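Local coordinates for protein BIFUNCTIONAL PROTEIN Proline utilization A (PutA) (PDB 5UX5) that probably oxidises proline to glutamate in two steps, joining an FAD-dependent proline dehydrogenase to an NAD-dependent aldehyde dehydrogenase in one chain, at residues 557-562 / 597-602; 719-724 / 764-769. All coordinates share one frame; numbering follows the deposited sequence.

Both contacts belong to the aldehyde dehydrogenase part of the chain and follow one another in sequence. Contact 1 packs helix 550-574 against the first turn of helix 599-611, while contact 2 ties together two loops, 719-724 and 764-769. Their centres lie 18 Å apart and their nearest atoms about 6 Å, without touching. Helix 550-574 and the loop that leads into 597-602 connect them: Lys724 forms a salt bridge with Glu552, and the carbonyl of Gln723 accepts a hydrogen bond from Asn595. Bound NAD is nearer contact 2, about 7 Å from the side chain of Ile767 and about 14 Å from that of Val598 in contact 1.

Contact 1. Residues 557-562 / 597-602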
loop_
_atom_site.group_PDB
_atom_site.type_symbol
_atom_site.label_atom_id
_atom_site.label_comp_id
_atom_site.label_asym_id
_atom_site.label_seq_id
_atom_site.Cartn_x
_atom_site.Cartn_y
_atom_site.Cartn_z
ATOM N N VAL A 557 -0.052 10.164 -8.403
ATOM C CA VAL A 557 -0.348 11.588 -8.309
ATOM C C VAL A 557 -0.039 12.080 -6.897
ATOM O O VAL A 557 0.422 13.210 -6.695
ATOM C CB VAL A 557 -1.805 11.854 -8.736
ATOM C CG1 VAL A 557 -2.189 13.319 -8.487
ATOM C CG2 VAL A 557 -1.977 11.475 -10.204
ATOM N N SER A 558 -0.289 11.237 -5.898
ATOM C CA SER A 558 0.085 11.617 -4.549
ATOM C C SER A 558 1.590 11.738 -4.419
ATOM O O SER A 558 2.079 12.688 -3.788
ATOM C CB SER A 558 -0.482 10.630 -3.544
ATOM O OG SER A 558 -1.892 10.773 -3.580
ATOM N N GLU A 559 2.335 10.795 -5.020
ATOM C CA GLU A 559 3.786 10.868 -4.999
ATOM C C GLU A 559 4.266 12.169 -5.638
ATOM O O GLU A 559 5.188 12.825 -5.127
ATOM C CB GLU A 559 4.389 9.636 -5.688
ATOM C CG GLU A 559 5.865 9.334 -5.328
ATOM C CD GLU A 559 6.421 8.063 -5.981
ATOM O OE1 GLU A 559 5.863 7.632 -6.993
ATOM O OE2 GLU A 559 7.405 7.469 -5.485
ATOM N N ALA A 560 3.651 12.563 -6.756
ATOM C CA ALA A 560 4.088 13.784 -7.420
ATOM C C ALA A 560 3.808 15.002 -6.550
ATOM O O ALA A 560 4.596 15.951 -6.528
ATOM C CB ALA A 560 3.413 13.921 -8.785
ATOM N N ILE A 561 2.683 15.010 -5.840
ATOM C CA ILE A 561 2.431 16.109 -4.920
ATOM C C ILE A 561 3.413 16.068 -3.744
ATOM O O ILE A 561 3.978 17.099 -3.345
ATOM C CB ILE A 561 0.953 16.088 -4.492
ATOM C CG1 ILE A 561 0.100 16.330 -5.743
ATOM C CG2 ILE A 561 0.671 17.186 -3.473
ATOM C CD1 ILE A 561 -1.391 16.116 -5.607
ATOM N N ASP A 562 3.647 14.882 -3.187
ATOM C CA ASP A 562 4.574 14.760 -2.069
ATOM C C ASP A 562 5.982 15.222 -2.439
ATOM O O ASP A 562 6.661 15.846 -1.618
ATOM C CB ASP A 562 4.608 13.322 -1.542
ATOM C CG ASP A 562 3.349 12.938 -0.761
ATOM O OD1 ASP A 562 2.463 13.795 -0.536
ATOM O OD2 ASP A 562 3.254 11.756 -0.360
ATOM N N PRO A 597 4.685 7.909 -15.322
ATOM C CA PRO A 597 4.837 9.081 -16.191
ATOM C C PRO A 597 4.461 10.417 -15.585
ATOM O O PRO A 597 4.588 11.427 -16.284
ATOM C CB PRO A 597 3.910 8.747 -17.355
ATOM C CG PRO A 597 2.830 7.997 -16.690
ATOM C CD PRO A 597 3.498 7.120 -15.675
ATOM N N VAL A 598 4.085 10.518 -14.316
ATOM C CA VAL A 598 3.841 11.817 -13.707
ATOM C C VAL A 598 4.772 12.077 -12.521
ATOM O O VAL A 598 5.413 13.123 -12.446
ATOM C CB VAL A 598 2.362 11.985 -13.311
ATOM C CG1 VAL A 598 2.154 13.319 -12.563
ATOM C CG2 VAL A 598 1.476 11.921 -14.582
ATOM N N ALA A 599 4.894 11.117 -11.609
ATOM C CA ALA A 599 5.698 11.342 -10.409
ATOM C C ALA A 599 7.197 11.384 -10.714
ATOM O O ALA A 599 7.925 12.237 -10.185
ATOM C CB ALA A 599 5.402 10.263 -9.378
ATOM N N ILE A 600 7.692 10.473 -11.542
ATOM C CA ILE A 600 9.130 10.474 -11.758
ATOM C C ILE A 600 9.571 11.694 -12.558
ATOM O O ILE A 600 10.480 12.395 -12.102
ATOM C CB ILE A 600 9.600 9.160 -12.385
ATOM C CG1 ILE A 600 9.543 8.076 -11.290
ATOM C CG2 ILE A 600 10.995 9.349 -13.005
ATOM C CD1 ILE A 600 9.896 6.685 -11.736
ATOM N N PRO A 601 8.945 12.053 -13.682
ATOM C CA PRO A 601 9.360 13.320 -14.322
ATOM C C PRO A 601 9.224 14.497 -13.377
ATOM O O PRO A 601 10.165 15.282 -13.230
ATOM C CB PRO A 601 8.439 13.430 -15.556
ATOM C CG PRO A 601 7.398 12.399 -15.383
ATOM C CD PRO A 601 7.869 11.366 -14.437
ATOM N N LEU A 602 8.090 14.624 -12.691
ATOM C CA LEU A 602 7.925 15.778 -11.817
ATOM C C LEU A 602 8.880 15.727 -10.628
ATOM O O LEU A 602 9.308 16.775 -10.134
ATOM C CB LEU A 602 6.478 15.899 -11.336
ATOM C CG LEU A 602 5.485 16.446 -12.358
ATOM C CD1 LEU A 602 4.089 16.590 -11.736
ATOM C CD2 LEU A 602 5.967 17.768 -12.904
#
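Ala560 and Ala599 bring two helices of the aldehyde dehydrogenase fold close together, with their CA atoms only 4.2 Å apart. Helix 550-574 supplies 557-562. From the other side comes the start of helix 599-611, which follows strand 580-591 of the mixed sheet and precedes strand 614-618, parallel to it, in the Rossmann-type NAD-binding region. Alanine suits both places, because its methyl is a small apolar group that lets the backbones approach closely.

The apolar packing centres on the methyl of Ala560. It points at the other segment and meets the backbone as well as side chains, lying 3.8 Å from Ala599 CA. Two branched residues close in on the same methyl: Val598 with CG1, which stands anti to its own backbone N (chi1 175°), and Leu602 with the tip of its chain, CD1, 4.0 Å from Ala560 CB. Leu602, one helical turn on from Val598, also reaches Leu531 of helix 517-533 and Ala630 and Leu634 of helix 624-636, so the contact merges with a larger hydrophobic core. Val598 likewise packs on Met542.

Polar groups work around this core. Glu556, on the preceding turn of helix 550-574, accepts hydrogen bonds through OE2 from the backbone N of both Val598 and Ala599. These amides stand at the start of helix 599-611, where the turn before supplies no carbonyl for them, so a carboxylate fits well there and is probably favoured by the helix dipole. Glu559 flanks the alanine pair in an extended conformation, CG anti to the backbone N. Its aliphatic part runs past Ala599, with CB 3.9 Å from Ala599 CB, and its carboxylate oxygen OE1 comes to 3.6 Å from that same methyl.

Contact 2. Residues 719-724 / 764-769; sequences GHAGQK and NGLISP
His720 and Asn764 form the shorter of two hydrogen bonds between the loops: Asn764 ND2 donates to His720 ND1 at 2.8 Å. The donor lies near the imidazole plane, at the ring edge, but the bond is bent, with an N-H...N angle of 140°, and the ring and amide planes are turned 50° apart. This arrangement is consistent with an unprotonated ND1. The second N-H of Asn764 makes a weak bond to Gly765 O within its own loop.

Gln723 supplies the other bond. Its OE1 accepts from Ile767 N at 3.1 Å, in the carbonyl plane and on a lone pair, while NE2 turns back to give a hydrogen bond to His720 O. That oxygen is gripped twice, Gln723 N and NE2 arriving from opposite faces of its carbonyl plane. An amide suits this place, since it can accept from one loop and donate to the other. The side chain is extended beyond CG (chi2 177°), which carries the amide across to 764-769.

Packing fills in beside these bonds. Ala721 CB faces Asn764 O at 3.5 Å and touches Leu766 CD2 at 4.0 Å; CD2 also lies 3.9 Å from Gln723 CD. The methyl suits a position so close to another backbone. Gln723 and Ile767 both pack on Trp594.

Left-handed backbone conformations at His720, Ala721 and Gly722 lead into an inverse gamma turn centred on Gln723, in the loop joining helix 706-718 to strand 728-734 of the aldehyde dehydrogenase fold.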
loop_
_atom_site.group_PDB
_atom_site.type_symbol
_atom_site.label_atom_id
_atom_site.label_comp_id
_atom_site.label_asym_id
_atom_site.label_seq_id
_atom_site.Cartn_x
_atom_site.Cartn_y
_atom_site.Cartn_z
ATOM N N GLY A 719 1.159 -5.708 -10.012
ATOM C CA GLY A 719 0.719 -4.335 -10.173
ATOM C C GLY A 719 1.382 -3.703 -11.383
ATOM O O GLY A 719 2.552 -3.952 -11.671
ATOM N N HIS A 720 0.613 -2.922 -12.135
ATOM C CA HIS A 720 1.101 -2.319 -13.384
ATOM C C HIS A 720 1.745 -3.384 -14.269
ATOM O O HIS A 720 2.749 -3.141 -14.937
ATOM C CB HIS A 720 2.061 -1.157 -13.106
ATOM C CG HIS A 720 2.178 -0.163 -14.228
ATOM N ND1 HIS A 720 1.428 -0.243 -15.381
ATOM C CD2 HIS A 720 2.945 0.951 -14.358
ATOM C CE1 HIS A 720 1.750 0.754 -16.185
ATOM N NE2 HIS A 720 2.662 1.499 -15.586
ATOM N N ALA A 721 1.165 -4.592 -14.239
ATOM C CA ALA A 721 1.586 -5.734 -15.060
ATOM C C ALA A 721 3.055 -6.096 -14.862
ATOM O O ALA A 721 3.692 -6.623 -15.767
ATOM C CB ALA A 721 1.299 -5.473 -16.538
ATOM N N GLY A 722 3.606 -5.844 -13.675
ATOM C CA GLY A 722 5.017 -6.070 -13.401
ATOM C C GLY A 722 5.975 -5.037 -13.971
ATOM O O GLY A 722 7.189 -5.287 -13.993
ATOM N N GLN A 723 5.472 -3.885 -14.430
ATOM C CA GLN A 723 6.290 -2.899 -15.142
ATOM C C GLN A 723 6.855 -1.875 -14.160
ATOM O O GLN A 723 6.701 -0.661 -14.313
ATOM C CB GLN A 723 5.474 -2.217 -16.243
ATOM C CG GLN A 723 4.845 -3.169 -17.302
ATOM C CD GLN A 723 3.983 -2.431 -18.324
ATOM O OE1 GLN A 723 4.354 -2.274 -19.481
ATOM N NE2 GLN A 723 2.814 -1.993 -17.890
ATOM N N LYS A 724 7.545 -2.384 -13.147
ATOM C CA LYS A 724 8.070 -1.544 -12.090
ATOM C C LYS A 724 9.505 -1.937 -11.806
ATOM O O LYS A 724 9.829 -3.124 -11.737
ATOM C CB LYS A 724 7.213 -1.658 -10.817
ATOM C CG LYS A 724 5.856 -0.946 -10.897
ATOM C CD LYS A 724 5.064 -1.239 -9.656
ATOM C CE LYS A 724 3.717 -0.544 -9.607
ATOM N NZ LYS A 724 2.874 -1.239 -8.588
ATOM N N ASN A 764 -3.473 -4.274 -15.592
ATOM C CA ASN A 764 -3.544 -3.553 -16.852
ATOM C C ASN A 764 -2.660 -4.200 -17.925
ATOM O O ASN A 764 -1.997 -5.226 -17.710
ATOM C CB ASN A 764 -3.192 -2.082 -16.626
ATOM C CG ASN A 764 -2.015 -1.889 -15.666
ATOM O OD1 ASN A 764 -2.172 -1.869 -14.426
ATOM N ND2 ASN A 764 -0.834 -1.733 -16.238
ATOM N N GLY A 765 -2.661 -3.579 -19.113
ATOM C CA GLY A 765 -1.871 -4.055 -20.225
ATOM C C GLY A 765 -0.469 -3.472 -20.222
ATOM O O GLY A 765 -0.075 -2.717 -19.334
ATOM N N LEU A 766 0.301 -3.845 -21.235
ATOM C CA LEU A 766 1.658 -3.349 -21.357
ATOM C C LEU A 766 1.679 -2.057 -22.159
ATOM O O LEU A 766 0.720 -1.709 -22.855
ATOM C CB LEU A 766 2.576 -4.377 -22.007
ATOM C CG LEU A 766 2.630 -5.791 -21.435
ATOM C CD1 LEU A 766 3.414 -6.631 -22.435
ATOM C CD2 LEU A 766 3.227 -5.876 -19.992
ATOM N N ILE A 767 2.789 -1.329 -22.022
ATOM C CA ILE A 767 2.947 -0.037 -22.672
ATOM C C ILE A 767 3.124 -0.188 -24.171
ATOM O O ILE A 767 2.916 0.774 -24.920
ATOM C CB ILE A 767 4.130 0.713 -22.028
ATOM C CG1 ILE A 767 4.051 2.202 -22.344
ATOM C CG2 ILE A 767 5.449 0.081 -22.414
ATOM C CD1 ILE A 767 2.842 2.868 -21.654
ATOM N N SER A 768 3.522 -1.380 -24.620
ATOM C CA SER A 768 3.775 -1.757 -26.004
ATOM C C SER A 768 4.097 -3.242 -26.025
ATOM O O SER A 768 4.427 -3.807 -24.981
ATOM C CB SER A 768 4.933 -0.963 -26.589
ATOM O OG SER A 768 6.128 -1.286 -25.893
ATOM N N PRO A 769 3.993 -3.909 -27.165
ATOM C CA PRO A 769 4.188 -5.361 -27.191
ATOM C C PRO A 769 5.566 -5.739 -26.685
ATOM O O PRO A 769 6.500 -4.928 -26.777
ATOM C CB PRO A 769 4.028 -5.722 -28.681
ATOM C CG PRO A 769 3.705 -4.468 -29.380
ATOM C CD PRO A 769 3.363 -3.423 -28.405
#